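Side-chain contacts in SVP1-like protein 2 (Kluyveromyces lactis, PDB 4V16), which probably binds phosphatidylinositol 3,5-bisphosphate through a beta-propeller of the PROPPIN family and so associates with membranes: residues A[15-20]-A[300-305]; A[77-82]-A[86-91]; A[206-209]-A[214-217]; A[226-231]-A[244-249]. All coordinates share one frame; numbering follows the deposited sequence.

The chain folds into seven four-stranded antiparallel sheets, the blades of a beta-propeller. Interaction 1 starts near the N terminus, where the lead-in to strand 19-22 of the first blade meets the turn before strand 303-312 of the last; it closes a loop that holds the other three contacts. Within it, interaction 2 joins the last two strands of the second blade, interaction 3 those of the fifth, and interaction 4 ties the two ends of the first hairpin of the sixth. These three follow in series and none cross. Interactions 2 and 3 lie on opposite sides of the chain's centre; interactions 1 and 4 have centres about 17 Å apart.

Interaction 1: residues A[15-20]-A[300-305]; sequences NPIVDY and NRRLAD
Ile17 lays its CG1 branch against the guanidinium of Arg302. Its CG1 comes within 3.4 Å of Arg302 NH1, and CD1 stands over one face of the group, 4.2 Å above the plane of the Arg302 guanidinium and displaced toward its rim. Chi1 of -75° sets CG1 beside the backbone N, and the extended chi2 (176°) carries CD1 to 4.2 Å from Arg302 CG. From the other segment, Arg302 bends at chi3 and brings NH1 to the carbonyl of Asn15. The resulting bond, Arg302 NH1 to Asn15 O, is 2.8 Å long but weak, with only 120° at the hydrogen, and the oxygen lies oblique to the guanidinium. Pro16 C is near the plane of that group, at its edge. The turn before strand 303-312 thus touches the N-terminal lead-in at the surface, by a weak hydrogen bond and by an aliphatic branch lying against the guanidinium. Val18 and Asp19 face Ser32 in a classic beta bulge, Arg302 and Leu303 face Trp298 in a G1 bulge. Beyond the contact, Tyr20 packs on Val297 of strand 293-298 and its OH is hydrogen-bonded to the Asp283 carboxylate, while Asp19 forms a salt bridge with Arg60, so the first blade's opening strand lies between its neighbours on the propeller ring.

Interaction 2: residues A[77-82]-A[86-91]; sequences LLHIWD and KQDITR
Trp81 lies against the main chain of Lys86 and Gln87 across the beta hairpin formed by strands 77-82 and 87-93, the outer pair of the second propeller blade. Its CB leaves on the same face of the sheet as that of Asp88, with CG anti to the backbone N (chi1 180°), which carries the indole against the main chain of the facing strand. CD2 then passes Gln87 O at 3.9 Å, and at CE3 the ring edge meets Asp88 OD1, which lies in the ring plane. Further out, CZ3 meets Gln87 CA at 3.5 Å, and the Lys86 carbonyl carbon stands over one face near CZ2 and CH2, toward the rim. CZ2 also approaches Lys86 CG. On the same side of the sheet the Asp88 carboxylate reaches His79, whose ND1 makes a weak bond to OD2 with ring and carboxylate turned 43° apart; Arg91 CG runs alongside this imidazole, which stacks on Phe70 as well. Lys86 and Gln87 both face Asp82 in a G1 beta bulge at the turn, where Asp82 OD1 is taken by Asn66 and the backbone N of Val84 and Lys85. Ile80, on the opposite face from Trp81, meets with its CG2 the CD1 of Ile89 at 3.9 Å, where the chain turns a corner, beside the backbone bond from Ile89 N to Ile80 O, 2.7 Å.

Interaction 3: residues A[206-209]-A[214-217]; sequences VFQT and LVRE
A classic beta bulge interrupts the hairpin of strands 203-208 and 214-219, the outer pair of the fifth propeller blade; the segments 206-209 and 214-217 lie in the first WD repeat. Val215 and Arg216 both face Val206, whose carbonyl oxygen receives two N-H groups: Val215 N at 2.6 Å from Val206 O, and Arg216 N, the latter weakly. In return Val206 N bonds to Arg216 O at 2.8 Å. Past the bulge, Phe207 and Leu214 form a non-hydrogen-bonded pair, and their side chains share a face of the sheet. With chi1 at 180° and chi2 at 70°, Leu214 puts CD1 over one face of the Phe207 ring in a CH-pi contact, 4.1 Å from the ring centroid. Phe207 also rests on Thr196 of the neighbouring strand 193-198. At the bulge Val215 points toward the facing strand, and its CB approaches Val206 CG1, while Val215 CG2 meets Gln208 CG at 3.6 Å, those two side chains crossing at about a right angle. Both valines pack on Met193. The arginine of the bulge folds back on its own strand: Arg216 NE donates to Val215 O at 3.1 Å from above the carbonyl plane, the oxygen staying close to the guanidinium plane.

Interaction 4: residues A[226-231]-A[244-249]; sequences SIIDMR and DKWTLH
One carboxylate oxygen takes two donors from a single serine here: Asp244 OD2 receives Ser226 OG at 2.8 Å and Ser226 N at 3.5 Å, both weak bonds. The pair lies at the open end of the antiparallel hairpin of strands 227-232 and 238-243, in the sixth propeller blade and the second WD repeat. Asp244 answers with its own backbone, for Asp244 N donates to Ser226 O at 2.9 Å, close to the C=O axis. Side chain and main chain of Asp244 thus both meet Ser226, the firmer bond being the backbone one. Both side chains are set for this by first torsions near +60°: Ser226 OG (chi1 60°) and Asp244 CG (chi1 66°) each sit between their own backbone N and carbonyl carbon. A classic beta bulge follows, Ile228 and Asp229 both facing Val242, and at it Ile228 points toward the loop 244-246. There Ile228 CD1 touches Asp244 CB at 4.0 Å and CG1 nears Asp244 N. Deeper along the strand, Asp229 makes a salt bridge with Arg186 of the preceding blade and accepts a bond from Ile286 N of the next. Trp246 brings CZ3 and CH2 of its six-membered ring to Ile228, crossing it at about a right angle. Ile228 CG1 lies 3.8 Å from Trp246 CZ3, oblique to the indole.

Interaction 1: residues A[15-20]-A[300-305]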
loop_
_atom_site.group_PDB
_atom_site.type_symbol
_atom_site.label_atom_id
_atom_site.label_comp_id
_atom_site.label_asym_id
_atom_site.label_seq_id
_atom_site.Cartn_x
_atom_site.Cartn_y
_atom_site.Cartn_z
ATOM N N ASN A 15 3.977 -8.553 -22.284
ATOM C CA ASN A 15 4.045 -9.040 -20.906
ATOM C C ASN A 15 3.034 -8.350 -19.991
ATOM O O ASN A 15 3.141 -7.145 -19.757
ATOM C CB ASN A 15 5.453 -8.836 -20.339
ATOM C CG ASN A 15 6.331 -10.064 -20.490
ATOM O OD1 ASN A 15 5.919 -11.180 -20.172
ATOM N ND2 ASN A 15 7.550 -9.861 -20.974
ATOM N N PRO A 16 2.054 -9.106 -19.462
ATOM C CA PRO A 16 1.106 -8.495 -18.524
ATOM C C PRO A 16 1.669 -8.397 -17.110
ATOM O O PRO A 16 2.486 -9.232 -16.721
ATOM C CB PRO A 16 -0.085 -9.451 -18.568
ATOM C CG PRO A 16 0.535 -10.778 -18.827
ATOM C CD PRO A 16 1.730 -10.523 -19.712
ATOM N N ILE A 17 1.240 -7.390 -16.357
ATOM C CA ILE A 17 1.640 -7.262 -14.961
ATOM C C ILE A 17 0.747 -8.136 -14.084
ATOM O O ILE A 17 -0.467 -7.942 -14.024
ATOM C CB ILE A 17 1.581 -5.794 -14.488
ATOM C CG1 ILE A 17 2.775 -5.023 -15.064
ATOM C CG2 ILE A 17 1.589 -5.712 -12.957
ATOM C CD1 ILE A 17 2.792 -3.534 -14.744
ATOM N N VAL A 18 1.367 -9.100 -13.411
ATOM C CA VAL A 18 0.658 -10.005 -12.514
ATOM C C VAL A 18 0.397 -9.325 -11.175
ATOM O O VAL A 18 -0.729 -9.315 -10.679
ATOM C CB VAL A 18 1.457 -11.304 -12.289
ATOM C CG1 VAL A 18 0.792 -12.182 -11.230
ATOM C CG2 VAL A 18 1.611 -12.066 -13.601
ATOM N N ASP A 19 1.453 -8.770 -10.589
ATOM C CA ASP A 19 1.334 -7.998 -9.361
ATOM C C ASP A 19 2.352 -6.865 -9.365
ATOM O O ASP A 19 3.364 -6.928 -10.062
ATOM C CB ASP A 19 1.534 -8.887 -8.132
ATOM C CG ASP A 19 1.125 -8.196 -6.837
ATOM O OD1 ASP A 19 0.064 -7.534 -6.819
ATOM O OD2 ASP A 19 1.867 -8.310 -5.837
ATOM N N TYR A 20 2.071 -5.828 -8.584
ATOM C CA TYR A 20 2.964 -4.684 -8.472
ATOM C C TYR A 20 2.803 -4.040 -7.103
ATOM O O TYR A 20 1.725 -4.094 -6.511
ATOM C CB TYR A 20 2.684 -3.665 -9.581
ATOM C CG TYR A 20 1.331 -2.995 -9.475
ATOM C CD1 TYR A 20 0.160 -3.723 -9.632
ATOM C CD2 TYR A 20 1.227 -1.633 -9.229
ATOM C CE1 TYR A 20 -1.077 -3.119 -9.538
ATOM C CE2 TYR A 20 -0.009 -1.016 -9.134
ATOM C CZ TYR A 20 -1.157 -1.766 -9.290
ATOM O OH TYR A 20 -2.392 -1.165 -9.199
ATOM N N ASN A 300 -2.423 -2.258 -15.917
ATOM C CA ASN A 300 -2.865 -2.801 -17.199
ATOM C C ASN A 300 -2.266 -2.061 -18.395
ATOM O O ASN A 300 -1.887 -2.683 -19.388
ATOM C CB ASN A 300 -4.393 -2.776 -17.284
ATOM C CG ASN A 300 -5.047 -3.789 -16.357
ATOM O OD1 ASN A 300 -4.459 -4.819 -16.022
ATOM N ND2 ASN A 300 -6.276 -3.503 -15.941
ATOM N N ARG A 301 -2.172 -0.739 -18.296
ATOM C CA ARG A 301 -1.614 0.070 -19.377
ATOM C C ARG A 301 -0.092 0.134 -19.306
ATOM O O ARG A 301 0.551 0.656 -20.218
ATOM C CB ARG A 301 -2.185 1.489 -19.334
ATOM C CG ARG A 301 -3.702 1.545 -19.323
ATOM C CD ARG A 301 -4.257 2.177 -20.587
ATOM N NE ARG A 301 -4.010 3.616 -20.655
ATOM C CZ ARG A 301 -4.617 4.519 -19.890
ATOM N NH1 ARG A 301 -5.501 4.142 -18.974
ATOM N NH2 ARG A 301 -4.330 5.806 -20.030
ATOM N N ARG A 302 0.474 -0.401 -18.225
ATOM C CA ARG A 302 1.909 -0.303 -17.964
ATOM C C ARG A 302 2.360 1.148 -18.102
ATOM O O ARG A 302 3.166 1.479 -18.971
ATOM C CB ARG A 302 2.702 -1.203 -18.914
ATOM C CG ARG A 302 2.360 -2.684 -18.810
ATOM C CD ARG A 302 3.318 -3.529 -19.638
ATOM N NE ARG A 302 4.679 -3.499 -19.098
ATOM C CZ ARG A 302 5.217 -4.441 -18.326
ATOM N NH1 ARG A 302 4.525 -5.523 -17.985
ATOM N NH2 ARG A 302 6.464 -4.307 -17.891
ATOM N N LEU A 303 1.836 2.003 -17.232
ATOM C CA LEU A 303 1.988 3.444 -17.380
ATOM C C LEU A 303 2.174 4.127 -16.028
ATOM O O LEU A 303 1.635 3.672 -15.016
ATOM C CB LEU A 303 0.761 4.013 -18.097
ATOM C CG LEU A 303 0.949 5.052 -19.202
ATOM C CD1 LEU A 303 1.918 4.581 -20.278
ATOM C CD2 LEU A 303 -0.404 5.363 -19.818
ATOM N N ALA A 304 2.937 5.218 -16.021
ATOM C CA ALA A 304 3.197 5.978 -14.803
ATOM C C ALA A 304 2.999 7.477 -15.032
ATOM O O ALA A 304 3.716 8.095 -15.821
ATOM C CB ALA A 304 4.604 5.705 -14.304
ATOM N N ASP A 305 2.020 8.050 -14.334
ATOM C CA ASP A 305 1.727 9.479 -14.425
ATOM C C ASP A 305 2.425 10.254 -13.312
ATOM O O ASP A 305 2.218 9.970 -12.137
ATOM C CB ASP A 305 0.216 9.725 -14.346
ATOM C CG ASP A 305 -0.530 9.210 -15.562
ATOM O OD1 ASP A 305 0.038 9.253 -16.672
ATOM O OD2 ASP A 305 -1.688 8.768 -15.409
#

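Interaction 2: residues A[77-82]-A[86-91]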
loop_
_atom_site.group_PDB
_atom_site.type_symbol
_atom_site.label_atom_id
_atom_site.label_comp_id
_atom_site.label_asym_id
_atom_site.label_seq_id
_atom_site.Cartn_x
_atom_site.Cartn_y
_atom_site.Cartn_z
ATOM N N LEU A 77 4.177 -21.408 -2.174
ATOM C CA LEU A 77 5.363 -21.189 -1.348
ATOM C C LEU A 77 5.742 -19.712 -1.292
ATOM O O LEU A 77 5.675 -19.009 -2.300
ATOM C CB LEU A 77 6.548 -21.994 -1.890
ATOM C CG LEU A 77 6.646 -23.469 -1.504
ATOM C CD1 LEU A 77 7.684 -24.163 -2.368
ATOM C CD2 LEU A 77 6.992 -23.621 -0.032
ATOM N N LEU A 78 6.147 -19.252 -0.110
ATOM C CA LEU A 78 6.669 -17.901 0.055
ATOM C C LEU A 78 8.194 -17.929 0.053
ATOM O O LEU A 78 8.814 -18.366 1.023
ATOM C CB LEU A 78 6.154 -17.272 1.352
ATOM C CG LEU A 78 6.755 -15.913 1.727
ATOM C CD1 LEU A 78 6.472 -14.877 0.649
ATOM C CD2 LEU A 78 6.228 -15.445 3.073
ATOM N N HIS A 79 8.791 -17.464 -1.039
ATOM C CA HIS A 79 10.245 -17.418 -1.162
ATOM C C HIS A 79 10.810 -16.118 -0.602
ATOM O O HIS A 79 10.159 -15.077 -0.661
ATOM C CB HIS A 79 10.669 -17.560 -2.625
ATOM C CG HIS A 79 10.214 -18.831 -3.270
ATOM N ND1 HIS A 79 11.065 -19.888 -3.515
ATOM C CD2 HIS A 79 8.999 -19.214 -3.727
ATOM C CE1 HIS A 79 10.393 -20.866 -4.092
ATOM N NE2 HIS A 79 9.136 -20.484 -4.233
ATOM N N ILE A 80 12.020 -16.195 -0.054
ATOM C CA ILE A 80 12.804 -15.009 0.267
ATOM C C ILE A 80 14.049 -15.029 -0.614
ATOM O O ILE A 80 15.002 -15.762 -0.350
ATOM C CB ILE A 80 13.201 -14.945 1.754
ATOM C CG1 ILE A 80 11.962 -15.015 2.652
ATOM C CG2 ILE A 80 13.987 -13.672 2.040
ATOM C CD1 ILE A 80 10.991 -13.864 2.472
ATOM N N TRP A 81 14.019 -14.218 -1.664
ATOM C CA TRP A 81 15.043 -14.231 -2.702
ATOM C C TRP A 81 16.168 -13.242 -2.395
ATOM O O TRP A 81 15.916 -12.095 -2.024
ATOM C CB TRP A 81 14.395 -13.911 -4.053
ATOM C CG TRP A 81 15.323 -13.884 -5.235
ATOM C CD1 TRP A 81 15.890 -12.782 -5.809
ATOM C CD2 TRP A 81 15.764 -15.009 -6.004
ATOM N NE1 TRP A 81 16.665 -13.153 -6.882
ATOM C CE2 TRP A 81 16.604 -14.514 -7.023
ATOM C CE3 TRP A 81 15.535 -16.385 -5.927
ATOM C CZ2 TRP A 81 17.216 -15.348 -7.956
ATOM C CZ3 TRP A 81 16.145 -17.213 -6.855
ATOM C CH2 TRP A 81 16.975 -16.691 -7.856
ATOM N N ASP A 82 17.407 -13.702 -2.537
ATOM C CA ASP A 82 18.573 -12.844 -2.378
ATOM C C ASP A 82 18.971 -12.300 -3.746
ATOM O O ASP A 82 19.262 -13.062 -4.668
ATOM C CB ASP A 82 19.728 -13.614 -1.735
ATOM C CG ASP A 82 20.859 -12.706 -1.278
ATOM O OD1 ASP A 82 21.168 -11.728 -1.987
ATOM O OD2 ASP A 82 21.437 -12.971 -0.203
ATOM N N LYS A 86 21.464 -14.276 -5.942
ATOM C CA LYS A 86 20.626 -14.786 -7.019
ATOM C C LYS A 86 20.097 -16.187 -6.673
ATOM O O LYS A 86 20.073 -17.089 -7.512
ATOM C CB LYS A 86 21.416 -14.786 -8.337
ATOM C CG LYS A 86 20.847 -13.878 -9.413
ATOM C CD LYS A 86 21.005 -12.415 -9.041
ATOM C CE LYS A 86 20.749 -11.511 -10.237
ATOM N NZ LYS A 86 20.591 -10.081 -9.854
ATOM N N GLN A 87 19.660 -16.357 -5.426
ATOM C CA GLN A 87 19.115 -17.633 -4.971
ATOM C C GLN A 87 18.150 -17.452 -3.800
ATOM O O GLN A 87 18.058 -16.372 -3.217
ATOM C CB GLN A 87 20.243 -18.581 -4.559
ATOM C CG GLN A 87 20.934 -18.201 -3.259
ATOM C CD GLN A 87 22.002 -19.195 -2.863
ATOM O OE1 GLN A 87 22.323 -20.115 -3.616
ATOM N NE2 GLN A 87 22.558 -19.021 -1.669
ATOM N N ASP A 88 17.442 -18.524 -3.456
ATOM C CA ASP A 88 16.527 -18.506 -2.322
ATOM C C ASP A 88 17.300 -18.497 -1.009
ATOM O O ASP A 88 18.348 -19.132 -0.892
ATOM C CB ASP A 88 15.589 -19.718 -2.356
ATOM C CG ASP A 88 14.661 -19.712 -3.558
ATOM O OD1 ASP A 88 14.269 -18.615 -4.009
ATOM O OD2 ASP A 88 14.317 -20.811 -4.046
ATOM N N ILE A 89 16.780 -17.766 -0.030
ATOM C CA ILE A 89 17.295 -17.829 1.331
ATOM C C ILE A 89 16.528 -18.915 2.077
ATOM O O ILE A 89 17.122 -19.819 2.662
ATOM C CB ILE A 89 17.167 -16.479 2.057
ATOM C CG1 ILE A 89 17.983 -15.414 1.319
ATOM C CG2 ILE A 89 17.640 -16.600 3.502
ATOM C CD1 ILE A 89 17.843 -14.017 1.880
ATOM N N THR A 90 15.202 -18.813 2.046
ATOM C CA THR A 90 14.327 -19.858 2.567
ATOM C C THR A 90 13.010 -19.894 1.803
ATOM O O THR A 90 12.729 -19.021 0.982
ATOM C CB THR A 90 14.012 -19.663 4.065
ATOM O OG1 THR A 90 13.666 -18.295 4.312
ATOM C CG2 THR A 90 15.202 -20.051 4.926
ATOM N N ARG A 91 12.213 -20.922 2.081
ATOM C CA ARG A 91 10.857 -21.025 1.563
ATOM C C ARG A 91 9.918 -21.342 2.719
ATOM O O ARG A 91 10.245 -22.158 3.581
ATOM C CB ARG A 91 10.765 -22.095 0.476
ATOM C CG ARG A 91 11.682 -21.835 -0.714
ATOM C CD ARG A 91 12.720 -22.932 -0.929
ATOM N NE ARG A 91 12.396 -23.773 -2.077
ATOM C CZ ARG A 91 13.190 -24.725 -2.558
ATOM N NH1 ARG A 91 14.363 -24.968 -1.986
ATOM N NH2 ARG A 91 12.810 -25.434 -3.611
#

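Interaction 3: residues A[206-209]-A[214-217]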
loop_
_atom_site.group_PDB
_atom_site.type_symbol
_atom_site.label_atom_id
_atom_site.label_comp_id
_atom_site.label_asym_id
_atom_site.label_seq_id
_atom_site.Cartn_x
_atom_site.Cartn_y
_atom_site.Cartn_z
ATOM N N VAL A 206 -9.248 9.875 10.122
ATOM C CA VAL A 206 -7.858 9.747 10.553
ATOM C C VAL A 206 -7.794 9.577 12.069
ATOM O O VAL A 206 -8.362 10.378 12.811
ATOM C CB VAL A 206 -7.023 10.972 10.141
ATOM C CG1 VAL A 206 -5.571 10.806 10.576
ATOM C CG2 VAL A 206 -7.103 11.184 8.637
ATOM N N PHE A 207 -7.095 8.538 12.520
ATOM C CA PHE A 207 -6.983 8.231 13.944
ATOM C C PHE A 207 -5.530 8.206 14.405
ATOM O O PHE A 207 -4.625 7.930 13.614
ATOM C CB PHE A 207 -7.629 6.880 14.256
ATOM C CG PHE A 207 -9.071 6.785 13.856
ATOM C CD1 PHE A 207 -9.423 6.347 12.590
ATOM C CD2 PHE A 207 -10.073 7.117 14.749
ATOM C CE1 PHE A 207 -10.751 6.252 12.221
ATOM C CE2 PHE A 207 -11.401 7.024 14.385
ATOM C CZ PHE A 207 -11.741 6.591 13.120
ATOM N N GLN A 208 -5.315 8.491 15.687
ATOM C CA GLN A 208 -4.002 8.326 16.308
ATOM C C GLN A 208 -3.778 6.872 16.706
ATOM O O GLN A 208 -4.621 6.267 17.365
ATOM C CB GLN A 208 -3.866 9.225 17.538
ATOM C CG GLN A 208 -3.384 10.632 17.237
ATOM C CD GLN A 208 -3.283 11.493 18.481
ATOM O OE1 GLN A 208 -3.080 10.986 19.586
ATOM N NE2 GLN A 208 -3.430 12.801 18.309
ATOM N N THR A 209 -2.639 6.315 16.312
ATOM C CA THR A 209 -2.316 4.933 16.650
ATOM C C THR A 209 -2.017 4.765 18.137
ATOM O O THR A 209 -1.989 3.647 18.647
ATOM C CB THR A 209 -1.105 4.426 15.852
ATOM O OG1 THR A 209 0.013 5.295 16.070
ATOM C CG2 THR A 209 -1.425 4.374 14.372
ATOM N N LEU A 214 -9.992 10.109 17.084
ATOM C CA LEU A 214 -10.237 10.695 15.773
ATOM C C LEU A 214 -9.555 12.053 15.645
ATOM O O LEU A 214 -9.947 13.021 16.297
ATOM C CB LEU A 214 -11.739 10.839 15.528
ATOM C CG LEU A 214 -12.154 11.446 14.185
ATOM C CD1 LEU A 214 -11.850 10.483 13.050
ATOM C CD2 LEU A 214 -13.625 11.816 14.197
ATOM N N VAL A 215 -8.538 12.118 14.794
ATOM C CA VAL A 215 -7.834 13.366 14.533
ATOM C C VAL A 215 -8.610 14.224 13.540
ATOM O O VAL A 215 -8.800 15.420 13.762
ATOM C CB VAL A 215 -6.417 13.112 13.980
ATOM C CG1 VAL A 215 -5.723 14.429 13.634
ATOM C CG2 VAL A 215 -5.593 12.329 14.984
ATOM N N ARG A 216 -9.050 13.613 12.444
ATOM C CA ARG A 216 -9.731 14.355 11.391
ATOM C C ARG A 216 -10.733 13.499 10.627
ATOM O O ARG A 216 -10.652 12.270 10.628
ATOM C CB ARG A 216 -8.715 14.936 10.409
ATOM C CG ARG A 216 -9.008 16.367 9.981
ATOM C CD ARG A 216 -7.837 17.278 10.280
ATOM N NE ARG A 216 -7.408 17.190 11.677
ATOM C CZ ARG A 216 -6.471 17.958 12.229
ATOM N NH1 ARG A 216 -5.858 18.891 11.513
ATOM N NH2 ARG A 216 -6.147 17.796 13.505
ATOM N N GLU A 217 -11.672 14.172 9.970
ATOM C CA GLU A 217 -12.690 13.515 9.163
ATOM C C GLU A 217 -12.894 14.293 7.870
ATOM O O GLU A 217 -13.388 15.420 7.886
ATOM C CB GLU A 217 -14.005 13.404 9.940
ATOM C CG GLU A 217 -15.137 12.741 9.166
ATOM C CD GLU A 217 -16.419 12.644 9.974
ATOM O OE1 GLU A 217 -16.344 12.321 11.179
ATOM O OE2 GLU A 217 -17.503 12.899 9.405
#

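Interaction 4: residues A[226-231]-A[244-249]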
loop_
_atom_site.group_PDB
_atom_site.type_symbol
_atom_site.label_atom_id
_atom_site.label_comp_id
_atom_site.label_asym_id
_atom_site.label_seq_id
_atom_site.Cartn_x
_atom_site.Cartn_y
_atom_site.Cartn_z
ATOM N N SER A 226 -16.125 3.397 -4.638
ATOM C CA SER A 226 -15.108 2.521 -4.078
ATOM C C SER A 226 -13.749 3.198 -4.217
ATOM O O SER A 226 -13.407 3.710 -5.283
ATOM C CB SER A 226 -15.108 1.157 -4.771
ATOM O OG SER A 226 -14.847 1.287 -6.157
ATOM N N ILE A 227 -12.986 3.205 -3.130
ATOM C CA ILE A 227 -11.689 3.870 -3.103
ATOM C C ILE A 227 -10.579 2.912 -3.527
ATOM O O ILE A 227 -10.414 1.838 -2.950
ATOM C CB ILE A 227 -11.405 4.438 -1.703
ATOM C CG1 ILE A 227 -12.340 5.622 -1.440
ATOM C CG2 ILE A 227 -9.954 4.885 -1.571
ATOM C CD1 ILE A 227 -12.475 5.986 0.017
ATOM N N ILE A 228 -9.816 3.322 -4.536
ATOM C CA ILE A 228 -8.808 2.464 -5.149
ATOM C C ILE A 228 -7.504 2.459 -4.362
ATOM O O ILE A 228 -6.890 1.406 -4.182
ATOM C CB ILE A 228 -8.509 2.900 -6.595
ATOM C CG1 ILE A 228 -9.806 3.033 -7.400
ATOM C CG2 ILE A 228 -7.559 1.915 -7.268
ATOM C CD1 ILE A 228 -10.648 1.776 -7.441
ATOM N N ASP A 229 -7.068 3.632 -3.911
ATOM C CA ASP A 229 -5.845 3.713 -3.120
ATOM C C ASP A 229 -5.732 5.007 -2.316
ATOM O O ASP A 229 -6.296 6.039 -2.686
ATOM C CB ASP A 229 -4.619 3.573 -4.028
ATOM C CG ASP A 229 -3.350 3.259 -3.254
ATOM O OD1 ASP A 229 -3.437 2.571 -2.215
ATOM O OD2 ASP A 229 -2.264 3.696 -3.688
ATOM N N MET A 230 -4.998 4.923 -1.209
ATOM C CA MET A 230 -4.637 6.077 -0.391
ATOM C C MET A 230 -3.132 6.087 -0.172
ATOM O O MET A 230 -2.480 5.047 -0.255
ATOM C CB MET A 230 -5.339 6.039 0.964
ATOM C CG MET A 230 -6.837 6.223 0.922
ATOM S SD MET A 230 -7.538 5.988 2.564
ATOM C CE MET A 230 -9.151 6.721 2.337
ATOM N N ARG A 231 -2.578 7.257 0.123
ATOM C CA ARG A 231 -1.161 7.349 0.442
ATOM C C ARG A 231 -0.811 8.681 1.094
ATOM O O ARG A 231 -1.151 9.746 0.578
ATOM C CB ARG A 231 -0.320 7.148 -0.819
ATOM C CG ARG A 231 1.043 6.549 -0.555
ATOM C CD ARG A 231 0.952 5.079 -0.140
ATOM N NE ARG A 231 0.829 4.181 -1.286
ATOM C CZ ARG A 231 0.696 2.861 -1.193
ATOM N NH1 ARG A 231 0.664 2.272 -0.006
ATOM N NH2 ARG A 231 0.594 2.126 -2.291
ATOM N N ASP A 244 -12.919 5.150 -7.707
ATOM C CA ASP A 244 -13.265 4.479 -8.955
ATOM C C ASP A 244 -13.954 5.462 -9.905
ATOM O O ASP A 244 -14.218 5.136 -11.061
ATOM C CB ASP A 244 -14.149 3.253 -8.693
ATOM C CG ASP A 244 -15.515 3.611 -8.133
ATOM O OD1 ASP A 244 -15.739 4.785 -7.777
ATOM O OD2 ASP A 244 -16.368 2.703 -8.036
ATOM N N LYS A 245 -14.251 6.659 -9.402
ATOM C CA LYS A 245 -14.617 7.791 -10.254
ATOM C C LYS A 245 -13.401 8.248 -11.054
ATOM O O LYS A 245 -13.531 8.977 -12.035
ATOM C CB LYS A 245 -15.145 8.959 -9.422
ATOM C CG LYS A 245 -16.651 9.116 -9.387
ATOM C CD LYS A 245 -17.005 10.538 -8.978
ATOM C CE LYS A 245 -18.465 10.685 -8.597
ATOM N NZ LYS A 245 -18.786 12.098 -8.240
ATOM N N TRP A 246 -12.223 7.826 -10.600
ATOM C CA TRP A 246 -10.950 8.169 -11.226
ATOM C C TRP A 246 -10.689 9.664 -11.117
ATOM O O TRP A 246 -10.308 10.327 -12.081
ATOM C CB TRP A 246 -10.917 7.694 -12.677
ATOM C CG TRP A 246 -11.186 6.237 -12.757
ATOM C CD1 TRP A 246 -12.219 5.623 -13.396
ATOM C CD2 TRP A 246 -10.421 5.200 -12.138
ATOM N NE1 TRP A 246 -12.139 4.263 -13.224
ATOM C CE2 TRP A 246 -11.041 3.978 -12.453
ATOM C CE3 TRP A 246 -9.265 5.185 -11.349
ATOM C CZ2 TRP A 246 -10.546 2.754 -12.013
ATOM C CZ3 TRP A 246 -8.775 3.968 -10.913
ATOM C CH2 TRP A 246 -9.415 2.769 -11.245
ATOM N N THR A 247 -10.907 10.170 -9.909
ATOM C CA THR A 247 -10.519 11.519 -9.531
ATOM C C THR A 247 -9.446 11.426 -8.451
ATOM O O THR A 247 -9.614 10.709 -7.462
ATOM C CB THR A 247 -11.719 12.333 -9.006
ATOM O OG1 THR A 247 -12.751 12.370 -10.001
ATOM C CG2 THR A 247 -11.299 13.756 -8.656
ATOM N N LEU A 248 -8.340 12.138 -8.652
ATOM C CA LEU A 248 -7.278 12.209 -7.656
ATOM C C LEU A 248 -7.563 13.338 -6.670
ATOM O O LEU A 248 -7.639 14.503 -7.059
ATOM C CB LEU A 248 -5.920 12.416 -8.330
ATOM C CG LEU A 248 -4.715 12.668 -7.415
ATOM C CD1 LEU A 248 -4.497 11.504 -6.464
ATOM C CD2 LEU A 248 -3.464 12.923 -8.245
ATOM N N HIS A 249 -7.732 12.980 -5.399
ATOM C CA HIS A 249 -7.949 13.954 -4.330
ATOM C C HIS A 249 -6.690 14.139 -3.493
ATOM O O HIS A 249 -5.842 13.249 -3.425
ATOM C CB HIS A 249 -9.096 13.515 -3.419
ATOM C CG HIS A 249 -10.405 13.351 -4.125
ATOM N ND1 HIS A 249 -11.326 14.369 -4.229
ATOM C CD2 HIS A 249 -10.951 12.282 -4.752
ATOM C CE1 HIS A 249 -12.382 13.938 -4.895
ATOM N NE2 HIS A 249 -12.180 12.675 -5.224
#